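Local coordinates for O-phospho-L-seryl-tRNA:Cys-tRNA synthase (Methanocaldococcus jannaschii DSM 2661, PDB 5X6B), which probably converts O-phosphoseryl-tRNA(Cys) into cysteinyl-tRNA(Cys) by pyridoxal-phosphate chemistry, at residues Gly65-Lys69 and Glu70-Ala74; Cys230-Thr233 and Val234-Pro238; Phe368-Tyr371 and Asp372-Lys376; Tyr404-Asn407 and Ala408-Ile412. All coordinates share one frame; numbering follows the deposited sequence.

Interaction 1 (Gly65-Lys69 and Glu70-Ala74); sequences GILPK and EAKKA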
loop_
_atom_site.group_PDB
_atom_site.type_symbol
_atom_site.label_atom_id
_atom_site.label_comp_id
_atom_site.label_asym_id
_atom_site.label_seq_id
_atom_site.Cartn_x
_atom_site.Cartn_y
_atom_site.Cartn_z
ATOM N N GLY B 65 11.784 1.207 -5.289
ATOM C CA GLY B 65 10.586 1.063 -4.483
ATOM C C GLY B 65 10.277 2.276 -3.624
ATOM O O GLY B 65 9.474 2.199 -2.694
ATOM N N ILE B 66 10.919 3.397 -3.930
ATOM C CA ILE B 66 10.664 4.633 -3.205
ATOM C C ILE B 66 9.303 5.185 -3.615
ATOM O O ILE B 66 8.997 5.283 -4.804
ATOM C CB ILE B 66 11.762 5.678 -3.467
ATOM C CG1 ILE B 66 13.129 5.125 -3.063
ATOM C CG2 ILE B 66 11.465 6.963 -2.723
ATOM C CD1 ILE B 66 13.236 4.793 -1.592
ATOM N N LEU B 67 8.475 5.531 -2.635
ATOM C CA LEU B 67 7.126 5.992 -2.933
ATOM C C LEU B 67 7.098 7.460 -3.326
ATOM O O LEU B 67 7.665 8.305 -2.640
ATOM C CB LEU B 67 6.196 5.758 -1.743
ATOM C CG LEU B 67 5.322 4.505 -1.840
ATOM C CD1 LEU B 67 6.174 3.245 -1.754
ATOM C CD2 LEU B 67 4.241 4.515 -0.767
ATOM N N PRO B 68 6.444 7.758 -4.455
ATOM C CA PRO B 68 6.179 9.129 -4.887
ATOM C C PRO B 68 5.011 9.709 -4.090
ATOM O O PRO B 68 4.213 8.942 -3.548
ATOM C CB PRO B 68 5.826 8.968 -6.365
ATOM C CG PRO B 68 5.212 7.606 -6.440
ATOM C CD PRO B 68 5.936 6.765 -5.419
ATOM N N LYS B 69 4.911 11.034 -4.026
ATOM C CA LYS B 69 3.930 11.690 -3.167
ATOM C C LYS B 69 2.492 11.299 -3.508
ATOM O O LYS B 69 1.637 11.262 -2.626
ATOM C CB LYS B 69 4.091 13.213 -3.239
ATOM C CG LYS B 69 3.988 13.804 -4.631
ATOM C CD LYS B 69 4.091 15.320 -4.582
ATOM C CE LYS B 69 3.989 15.936 -5.967
ATOM N NZ LYS B 69 5.089 15.462 -6.847
ATOM N N GLU B 70 2.232 10.999 -4.778
ATOM C CA GLU B 70 0.908 10.548 -5.206
ATOM C C GLU B 70 0.504 9.283 -4.457
ATOM O O GLU B 70 -0.650 9.123 -4.060
ATOM C CB GLU B 70 0.876 10.284 -6.715
ATOM C CG GLU B 70 1.227 11.485 -7.583
ATOM C CD GLU B 70 2.720 11.630 -7.815
ATOM O OE1 GLU B 70 3.496 10.884 -7.186
ATOM O OE2 GLU B 70 3.117 12.492 -8.626
ATOM N N ALA B 71 1.466 8.391 -4.258
ATOM C CA ALA B 71 1.197 7.120 -3.605
ATOM C C ALA B 71 1.048 7.296 -2.101
ATOM O O ALA B 71 0.232 6.626 -1.474
ATOM C CB ALA B 71 2.301 6.113 -3.921
ATOM N N LYS B 72 1.841 8.193 -1.522
ATOM C CA LYS B 72 1.750 8.463 -0.091
ATOM C C LYS B 72 0.378 9.032 0.267
ATOM O O LYS B 72 -0.198 8.678 1.294
ATOM C CB LYS B 72 2.848 9.423 0.352
ATOM C CG LYS B 72 4.253 8.873 0.225
ATOM C CD LYS B 72 5.259 9.919 0.661
ATOM C CE LYS B 72 6.681 9.422 0.546
ATOM N NZ LYS B 72 7.641 10.533 0.807
ATOM N N LYS B 73 -0.143 9.908 -0.587
ATOM C CA LYS B 73 -1.484 10.440 -0.394
ATOM C C LYS B 73 -2.502 9.314 -0.432
ATOM O O LYS B 73 -3.435 9.276 0.372
ATOM C CB LYS B 73 -1.817 11.483 -1.458
ATOM C CG LYS B 73 -0.929 12.708 -1.429
ATOM C CD LYS B 73 -1.271 13.647 -2.572
ATOM C CE LYS B 73 -0.274 14.785 -2.656
ATOM N NZ LYS B 73 -0.560 15.668 -3.815
ATOM N N ALA B 74 -2.310 8.395 -1.372
ATOM C CA ALA B 74 -3.191 7.245 -1.519
ATOM C C ALA B 74 -3.143 6.356 -0.276
ATOM O O ALA B 74 -4.160 5.800 0.137
ATOM C CB ALA B 74 -2.818 6.454 -2.763
#
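K69 and E70 lie next to each other in the first turn of helix 69-77, directly after P68 at the N-cap position, and their charged ends meet beside this turn. K69 NZ lies 4.0 Å from E70 OE2, a long salt bridge. The chain of K69 runs straight and then turns at its last torsion (chi4 -61°), which carries the ammonium toward the carboxylate. E70 bends earlier (chi2 87°) and folds back toward the helix start. Its OE1 comes alongside P68, nearest to CB of the ring, the two side chains meeting at about a right angle. OE1 is also 3.5 Å from K69 N, but the angle is too poor for a hydrogen bond. With an alanine in place of E70, K69 NZ would probably lose this acidic mate and the flank of the P68 ring would be uncovered.

K72 sends its extended chain back past L67, with K72 CE 3.5 Å from L67 O. Its NZ ends in a salt bridge with an acidic side chain of the chain of another protein and in a cation-pi contact with W79 of the second subunit, so this helix start faces an interface. Within the same turn, L67 CG and P68 CD each pack 4.0 Å from A71 CB, an apolar contact beside the charged one. The first backbone bonds of the helix start at P68 O, which accepts K72 N at 3.2 Å, in the carbonyl plane, and A71 N at 2.9 Å, 48° above that plane.

Interaction 2 (Cys230-Thr233 and Val234-Pro238); sequences CAYT and VGRMP
The Y232 ring presents its edge to one face of the R236 guanidinium, the two planes standing 89° apart in an edge-to-face arrangement. Y232 CD1 lies 3.5 Å above the guanidinium plane, toward the rim, and Y232 CE1 is 3.3 Å from R236 NH1. Seen from the ring, R236 NE sits in the ring plane, off its edge. The arginine, extended from CG to NE (chi2 -166°), runs alongside the tyrosine side chain. NH2 forms a salt bridge with D347 and NE a hydrogen bond with S256 OG, while NH1 donates to P60 O and to the carbonyl O of residue 255, the lysine that carries pyridoxal phosphate; the loop thus borders the cofactor site. A leucine in its place would probably leave D347 without its mate and the edge of Y232 without the flat group it abuts.

Two successive turns of backbone hydrogen bonds link the two segments. C230 O accepts V234 N at 3.0 Å, in the carbonyl plane, and also T233 N. T233 O then accepts R236 N, which lies above the carbonyl plane, and M237 N, at 3.0 Å. Positive phi at G235 (103°) would jam any CB against the V234 carbonyl. Apolar contacts accompany the turns: C230 CB meets V234 CG2 at 3.5 Å, and M237 curls at chi3 to bring CE 4.0 Å from T233 CG2.

The touching residues are all buried, in the loop after strand 226-229, with C230 and V234 packed on strand 248-252, Y232 on helix 60-63, and R236 and M237 on W317 of helix 317-331.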
loop_
_atom_site.group_PDB
_atom_site.type_symbol
_atom_site.label_atom_id
_atom_site.label_comp_id
_atom_site.label_asym_id
_atom_site.label_seq_id
_atom_site.Cartn_x
_atom_site.Cartn_y
_atom_site.Cartn_z
ATOM N N CYS B 230 10.903 -10.486 -14.826
ATOM C CA CYS B 230 11.113 -9.065 -15.017
ATOM C C CYS B 230 11.140 -8.282 -13.712
ATOM O O CYS B 230 10.913 -7.070 -13.699
ATOM C CB CYS B 230 10.041 -8.508 -15.936
ATOM S SG CYS B 230 10.261 -9.020 -17.638
ATOM N N ALA B 231 11.402 -8.980 -12.613
ATOM C CA ALA B 231 11.832 -8.304 -11.404
ATOM C C ALA B 231 13.080 -7.543 -11.807
ATOM O O ALA B 231 13.924 -8.098 -12.509
ATOM C CB ALA B 231 12.120 -9.291 -10.283
ATOM N N TYR B 232 13.166 -6.279 -11.407
ATOM C CA TYR B 232 14.299 -5.395 -11.729
ATOM C C TYR B 232 14.325 -4.843 -13.147
ATOM O O TYR B 232 15.259 -4.118 -13.486
ATOM C CB TYR B 232 15.647 -6.081 -11.484
ATOM C CG TYR B 232 16.298 -5.781 -10.158
ATOM C CD1 TYR B 232 16.238 -4.509 -9.597
ATOM C CD2 TYR B 232 17.015 -6.760 -9.488
ATOM C CE1 TYR B 232 16.847 -4.237 -8.390
ATOM C CE2 TYR B 232 17.632 -6.495 -8.284
ATOM C CZ TYR B 232 17.545 -5.233 -7.739
ATOM O OH TYR B 232 18.155 -4.969 -6.536
ATOM N N THR B 233 13.337 -5.162 -13.979
ATOM C CA THR B 233 13.250 -4.474 -15.271
ATOM C C THR B 233 11.928 -3.748 -15.467
ATOM O O THR B 233 11.916 -2.602 -15.911
ATOM C CB THR B 233 13.456 -5.423 -16.472
ATOM O OG1 THR B 233 12.486 -6.475 -16.439
ATOM C CG2 THR B 233 14.853 -6.005 -16.460
ATOM N N VAL B 234 10.815 -4.407 -15.157
ATOM C CA VAL B 234 9.514 -3.767 -15.327
ATOM C C VAL B 234 9.358 -2.638 -14.320
ATOM O O VAL B 234 9.433 -2.854 -13.110
ATOM C CB VAL B 234 8.350 -4.767 -15.182
ATOM C CG1 VAL B 234 7.050 -4.039 -14.935
ATOM C CG2 VAL B 234 8.231 -5.610 -16.437
ATOM N N GLY B 235 9.162 -1.429 -14.836
ATOM C CA GLY B 235 9.064 -0.251 -13.996
ATOM C C GLY B 235 10.330 0.588 -13.990
ATOM O O GLY B 235 10.331 1.692 -13.452
ATOM N N ARG B 236 11.407 0.061 -14.574
ATOM C CA ARG B 236 12.641 0.828 -14.762
ATOM C C ARG B 236 12.871 1.114 -16.238
ATOM O O ARG B 236 13.041 2.266 -16.646
ATOM C CB ARG B 236 13.852 0.088 -14.196
ATOM C CG ARG B 236 13.750 -0.207 -12.728
ATOM C CD ARG B 236 15.069 -0.633 -12.099
ATOM N NE ARG B 236 14.832 -0.978 -10.699
ATOM C CZ ARG B 236 15.759 -0.970 -9.749
ATOM N NH1 ARG B 236 15.439 -1.297 -8.504
ATOM N NH2 ARG B 236 16.997 -0.621 -10.037
ATOM N N MET B 237 12.892 0.047 -17.029
ATOM C CA MET B 237 13.045 0.150 -18.474
ATOM C C MET B 237 11.794 -0.405 -19.141
ATOM O O MET B 237 11.063 -1.181 -18.534
ATOM C CB MET B 237 14.291 -0.606 -18.940
ATOM C CG MET B 237 14.166 -2.112 -18.839
ATOM S SD MET B 237 15.701 -2.964 -19.247
ATOM C CE MET B 237 16.685 -2.681 -17.780
ATOM N N PRO B 238 11.528 0.011 -20.387
ATOM C CA PRO B 238 10.375 -0.541 -21.109
ATOM C C PRO B 238 10.553 -2.023 -21.434
ATOM O O PRO B 238 11.673 -2.473 -21.671
ATOM C CB PRO B 238 10.322 0.304 -22.388
ATOM C CG PRO B 238 11.683 0.894 -22.523
ATOM C CD PRO B 238 12.183 1.096 -21.134
#

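Interaction 3 (Phe368-Tyr371 and Asp372-Lys376); sequences FFFY and DELKK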
loop_
_atom_site.group_PDB
_atom_site.type_symbol
_atom_site.label_atom_id
_atom_site.label_comp_id
_atom_site.label_asym_id
_atom_site.label_seq_id
_atom_site.Cartn_x
_atom_site.Cartn_y
_atom_site.Cartn_z
ATOM N N PHE B 368 34.304 -2.850 9.425
ATOM C CA PHE B 368 33.092 -2.093 9.709
ATOM C C PHE B 368 33.325 -0.627 9.379
ATOM O O PHE B 368 32.379 0.161 9.299
ATOM C CB PHE B 368 32.674 -2.239 11.174
ATOM C CG PHE B 368 32.012 -3.548 11.491
ATOM C CD1 PHE B 368 31.439 -4.312 10.492
ATOM C CD2 PHE B 368 31.960 -4.012 12.795
ATOM C CE1 PHE B 368 30.829 -5.520 10.784
ATOM C CE2 PHE B 368 31.353 -5.216 13.094
ATOM C CZ PHE B 368 30.787 -5.972 12.086
ATOM N N PHE B 369 34.596 -0.276 9.189
ATOM C CA PHE B 369 35.016 1.111 9.027
ATOM C C PHE B 369 34.256 1.821 7.911
ATOM O O PHE B 369 33.873 2.979 8.052
ATOM C CB PHE B 369 36.522 1.181 8.755
ATOM C CG PHE B 369 36.885 1.031 7.304
ATOM C CD1 PHE B 369 37.152 2.146 6.522
ATOM C CD2 PHE B 369 36.931 -0.221 6.715
ATOM C CE1 PHE B 369 37.470 2.013 5.182
ATOM C CE2 PHE B 369 37.252 -0.360 5.376
ATOM C CZ PHE B 369 37.524 0.757 4.610
ATOM N N PHE B 370 34.035 1.116 6.808
ATOM C CA PHE B 370 33.408 1.708 5.640
ATOM C C PHE B 370 31.954 2.032 5.947
ATOM O O PHE B 370 31.468 3.120 5.633
ATOM C CB PHE B 370 33.525 0.769 4.439
ATOM C CG PHE B 370 33.128 1.396 3.135
ATOM C CD1 PHE B 370 33.856 2.454 2.612
ATOM C CD2 PHE B 370 32.040 0.919 2.422
ATOM C CE1 PHE B 370 33.495 3.035 1.408
ATOM C CE2 PHE B 370 31.676 1.491 1.216
ATOM C CZ PHE B 370 32.406 2.553 0.708
ATOM N N TYR B 371 31.271 1.089 6.587
ATOM C CA TYR B 371 29.888 1.288 6.999
ATOM C C TYR B 371 29.759 2.462 7.967
ATOM O O TYR B 371 28.818 3.248 7.880
ATOM C CB TYR B 371 29.342 0.015 7.642
ATOM C CG TYR B 371 27.913 0.119 8.124
ATOM C CD1 TYR B 371 26.851 -0.167 7.276
ATOM C CD2 TYR B 371 27.626 0.495 9.434
ATOM C CE1 TYR B 371 25.543 -0.078 7.715
ATOM C CE2 TYR B 371 26.323 0.588 9.881
ATOM C CZ TYR B 371 25.287 0.297 9.018
ATOM O OH TYR B 371 23.987 0.385 9.460
ATOM N N ASP B 372 30.709 2.576 8.888
ATOM C CA ASP B 372 30.656 3.618 9.900
ATOM C C ASP B 372 31.014 4.974 9.298
ATOM O O ASP B 372 30.449 6.004 9.678
ATOM C CB ASP B 372 31.587 3.282 11.069
ATOM C CG ASP B 372 31.432 4.243 12.236
ATOM O OD1 ASP B 372 30.378 4.198 12.909
ATOM O OD2 ASP B 372 32.365 5.037 12.487
ATOM N N GLU B 373 31.946 4.969 8.350
ATOM C CA GLU B 373 32.354 6.200 7.682
ATOM C C GLU B 373 31.249 6.735 6.775
ATOM O O GLU B 373 31.169 7.934 6.526
ATOM C CB GLU B 373 33.637 5.976 6.877
ATOM C CG GLU B 373 34.912 5.897 7.707
ATOM C CD GLU B 373 35.167 7.149 8.524
ATOM O OE1 GLU B 373 34.987 8.264 7.989
ATOM O OE2 GLU B 373 35.546 7.016 9.707
ATOM N N LEU B 374 30.400 5.838 6.281
ATOM C CA LEU B 374 29.283 6.226 5.425
ATOM C C LEU B 374 28.126 6.793 6.241
ATOM O O LEU B 374 27.514 7.790 5.856
ATOM C CB LEU B 374 28.794 5.031 4.598
ATOM C CG LEU B 374 29.618 4.573 3.393
ATOM C CD1 LEU B 374 29.033 3.304 2.814
ATOM C CD2 LEU B 374 29.676 5.650 2.329
ATOM N N LYS B 375 27.824 6.144 7.362
ATOM C CA LYS B 375 26.742 6.585 8.232
ATOM C C LYS B 375 27.084 7.953 8.809
ATOM O O LYS B 375 26.216 8.819 8.943
ATOM C CB LYS B 375 26.491 5.563 9.348
ATOM C CG LYS B 375 26.175 6.164 10.709
ATOM C CD LYS B 375 26.524 5.200 11.831
ATOM C CE LYS B 375 26.068 5.732 13.181
ATOM N NZ LYS B 375 26.422 4.786 14.273
ATOM N N LYS B 376 28.364 8.143 9.117
ATOM C CA LYS B 376 28.872 9.417 9.616
ATOM C C LYS B 376 28.619 10.541 8.607
ATOM O O LYS B 376 28.543 11.713 8.973
ATOM C CB LYS B 376 30.367 9.301 9.928
ATOM C CG LYS B 376 30.969 10.501 10.644
ATOM C CD LYS B 376 32.206 10.098 11.440
ATOM C CE LYS B 376 32.703 11.236 12.323
ATOM N NZ LYS B 376 33.959 10.877 13.044
#
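F370 and L374, one turn apart on helix 369-375, form an i to i+4 apolar pair in which the leucine covers a phenyl face. L374 CG stands 4.3 Å above the F370 ring plane, over its centre, and L374 CD1 comes to 3.6 Å from F370 CE2. The phenylalanine reaches this position because its CG lies opposite the backbone N (chi1 -170°), while the leucine keeps CG beside its own N; the two side chains cross at a slant. The F369 ring in turn carries F370 CB 3.9 Å above its centre.

The same pair is joined through the backbone, L374 N donating to F370 O at 3.0 Å. One residue earlier, E373 N donates to F369 O in the same i to i+4 pattern, and D372 N and K375 N continue it with F368 O and Y371 O. On the polar flank, D372 OD2 and E373 OE2 both form salt bridges with R365 NH2, so a single guanidinium nitrogen joins two acids.

The F369 and F370 side chains turn inward: both pack on helix 354-360, and F370 with E373 rests on I412 of helix 399-415.

Interaction 4 (Tyr404-Asn407 and Ala408-Ile412); sequences YVVN and AIKEI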
loop_
_atom_site.group_PDB
_atom_site.type_symbol
_atom_site.label_atom_id
_atom_site.label_comp_id
_atom_site.label_asym_id
_atom_site.label_seq_id
_atom_site.Cartn_x
_atom_site.Cartn_y
_atom_site.Cartn_z
ATOM N N TYR B 404 27.126 13.864 -4.339
ATOM C CA TYR B 404 27.400 13.767 -2.912
ATOM C C TYR B 404 27.956 12.393 -2.553
ATOM O O TYR B 404 28.998 12.288 -1.899
ATOM C CB TYR B 404 26.138 14.042 -2.099
ATOM C CG TYR B 404 26.369 13.980 -0.608
ATOM C CD1 TYR B 404 26.780 15.104 0.094
ATOM C CD2 TYR B 404 26.196 12.794 0.096
ATOM C CE1 TYR B 404 27.005 15.056 1.451
ATOM C CE2 TYR B 404 26.421 12.734 1.455
ATOM C CZ TYR B 404 26.823 13.870 2.129
ATOM O OH TYR B 404 27.049 13.825 3.486
ATOM N N VAL B 405 27.250 11.349 -2.985
ATOM C CA VAL B 405 27.642 9.975 -2.702
ATOM C C VAL B 405 29.042 9.661 -3.225
ATOM O O VAL B 405 29.875 9.105 -2.499
ATOM C CB VAL B 405 26.649 8.975 -3.318
ATOM C CG1 VAL B 405 27.165 7.552 -3.157
ATOM C CG2 VAL B 405 25.270 9.138 -2.688
ATOM N N VAL B 406 29.293 10.024 -4.482
ATOM C CA VAL B 406 30.587 9.780 -5.114
ATOM C C VAL B 406 31.719 10.478 -4.369
ATOM O O VAL B 406 32.729 9.853 -4.038
ATOM C CB VAL B 406 30.593 10.242 -6.581
ATOM C CG1 VAL B 406 32.007 10.257 -7.121
ATOM C CG2 VAL B 406 29.706 9.342 -7.425
ATOM N N ASN B 407 31.547 11.771 -4.102
ATOM C CA ASN B 407 32.550 12.528 -3.361
ATOM C C ASN B 407 32.764 11.940 -1.975
ATOM O O ASN B 407 33.887 11.903 -1.470
ATOM C CB ASN B 407 32.148 14.002 -3.252
ATOM C CG ASN B 407 32.179 14.711 -4.594
ATOM O OD1 ASN B 407 32.909 14.312 -5.505
ATOM N ND2 ASN B 407 31.384 15.769 -4.723
ATOM N N ALA B 408 31.675 11.471 -1.375
ATOM C CA ALA B 408 31.723 10.878 -0.049
ATOM C C ALA B 408 32.664 9.684 -0.030
ATOM O O ALA B 408 33.602 9.641 0.764
ATOM C CB ALA B 408 30.334 10.465 0.394
ATOM N N ILE B 409 32.412 8.729 -0.924
ATOM C CA ILE B 409 33.235 7.526 -1.041
ATOM C C ILE B 409 34.703 7.865 -1.304
ATOM O O ILE B 409 35.597 7.287 -0.683
ATOM C CB ILE B 409 32.720 6.604 -2.165
ATOM C CG1 ILE B 409 31.278 6.179 -1.888
ATOM C CG2 ILE B 409 33.610 5.379 -2.304
ATOM C CD1 ILE B 409 30.633 5.426 -3.032
ATOM N N LYS B 410 34.942 8.803 -2.219
ATOM C CA LYS B 410 36.296 9.265 -2.521
ATOM C C LYS B 410 37.014 9.787 -1.284
ATOM O O LYS B 410 38.170 9.450 -1.040
ATOM C CB LYS B 410 36.272 10.363 -3.587
ATOM C CG LYS B 410 35.970 9.872 -4.990
ATOM C CD LYS B 410 36.091 11.010 -5.985
ATOM C CE LYS B 410 35.872 10.529 -7.407
ATOM N NZ LYS B 410 36.023 11.642 -8.389
ATOM N N GLU B 411 36.326 10.614 -0.507
ATOM C CA GLU B 411 36.923 11.194 0.689
ATOM C C GLU B 411 37.101 10.157 1.788
ATOM O O GLU B 411 37.951 10.319 2.661
ATOM C CB GLU B 411 36.076 12.354 1.202
ATOM C CG GLU B 411 36.001 13.533 0.257
ATOM C CD GLU B 411 34.918 14.505 0.654
ATOM O OE1 GLU B 411 34.267 14.271 1.694
ATOM O OE2 GLU B 411 34.707 15.495 -0.078
ATOM N N ILE B 412 36.295 9.097 1.753
ATOM C CA ILE B 412 36.468 8.000 2.697
ATOM C C ILE B 412 37.790 7.291 2.442
ATOM O O ILE B 412 38.627 7.170 3.336
ATOM C CB ILE B 412 35.336 6.960 2.613
ATOM C CG1 ILE B 412 33.991 7.588 2.966
ATOM C CG2 ILE B 412 35.620 5.802 3.554
ATOM C CD1 ILE B 412 33.985 8.245 4.299
#
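With chi1 near 173° in V405 and 168° in V406, CG1 of each valine is trans to its own backbone N and meets the residue one turn ahead on helix 399-415. V405 CG1 reaches I409 CD1 at 4.1 Å, the isoleucine being extended at chi2 (172°), and the two side chains run alongside each other in a common direction. V406 CG1 is matched likewise by the chain of K410, touching CE at 3.9 Å. Here the partner is the aliphatic part of a lysine stretched out beyond CG, whose NZ goes on to a salt bridge with E330 of helix 317-331. Two i to i+4 pairs result: V406 and I409 both contact helix 317-331, and K410 ties to it through its charge.

Another flank of the helix is polar. E411 extends its chain beyond CG, and its OE1 makes a salt bridge with R377, whose carbonyl O also accepts a hydrogen bond from Y404 OH. The small A408 packs together with Y404 on I379 of strand 379-380, which places this side of the helix against the short parallel sheet.

Each apolar pair is backed by a main-chain bond between the same two residues, both nearly straight at the hydrogen. I409 N donates to V405 O at 3.0 Å with an N-H...O angle of 170°, and K410 N donates to V406 O at 3.1 Å.

The four contacts fall into two pairs. Interactions 3 and 4 touch, their centres about 12 Å apart: E373 CB meets I412 CD1 at 3.5 Å and F370 CD1 meets I412 CG2 at 3.9 Å, so helices 369-375 and 399-415 pack directly. Interactions 1 and 2 have centres about 18 Å apart and nearest atoms about 5 Å apart, without touching. Interaction 2 adjoins the cofactor site, since R236 bonds to the carbonyl of the modified residue 255. The centres of interactions 2 and 3 lie about 31 Å apart, and those of interactions 2 and 4 about 28 Å. By nearest atoms, the bound nucleic acid is about 23 Å from interaction 1 but about 48 Å from interaction 4.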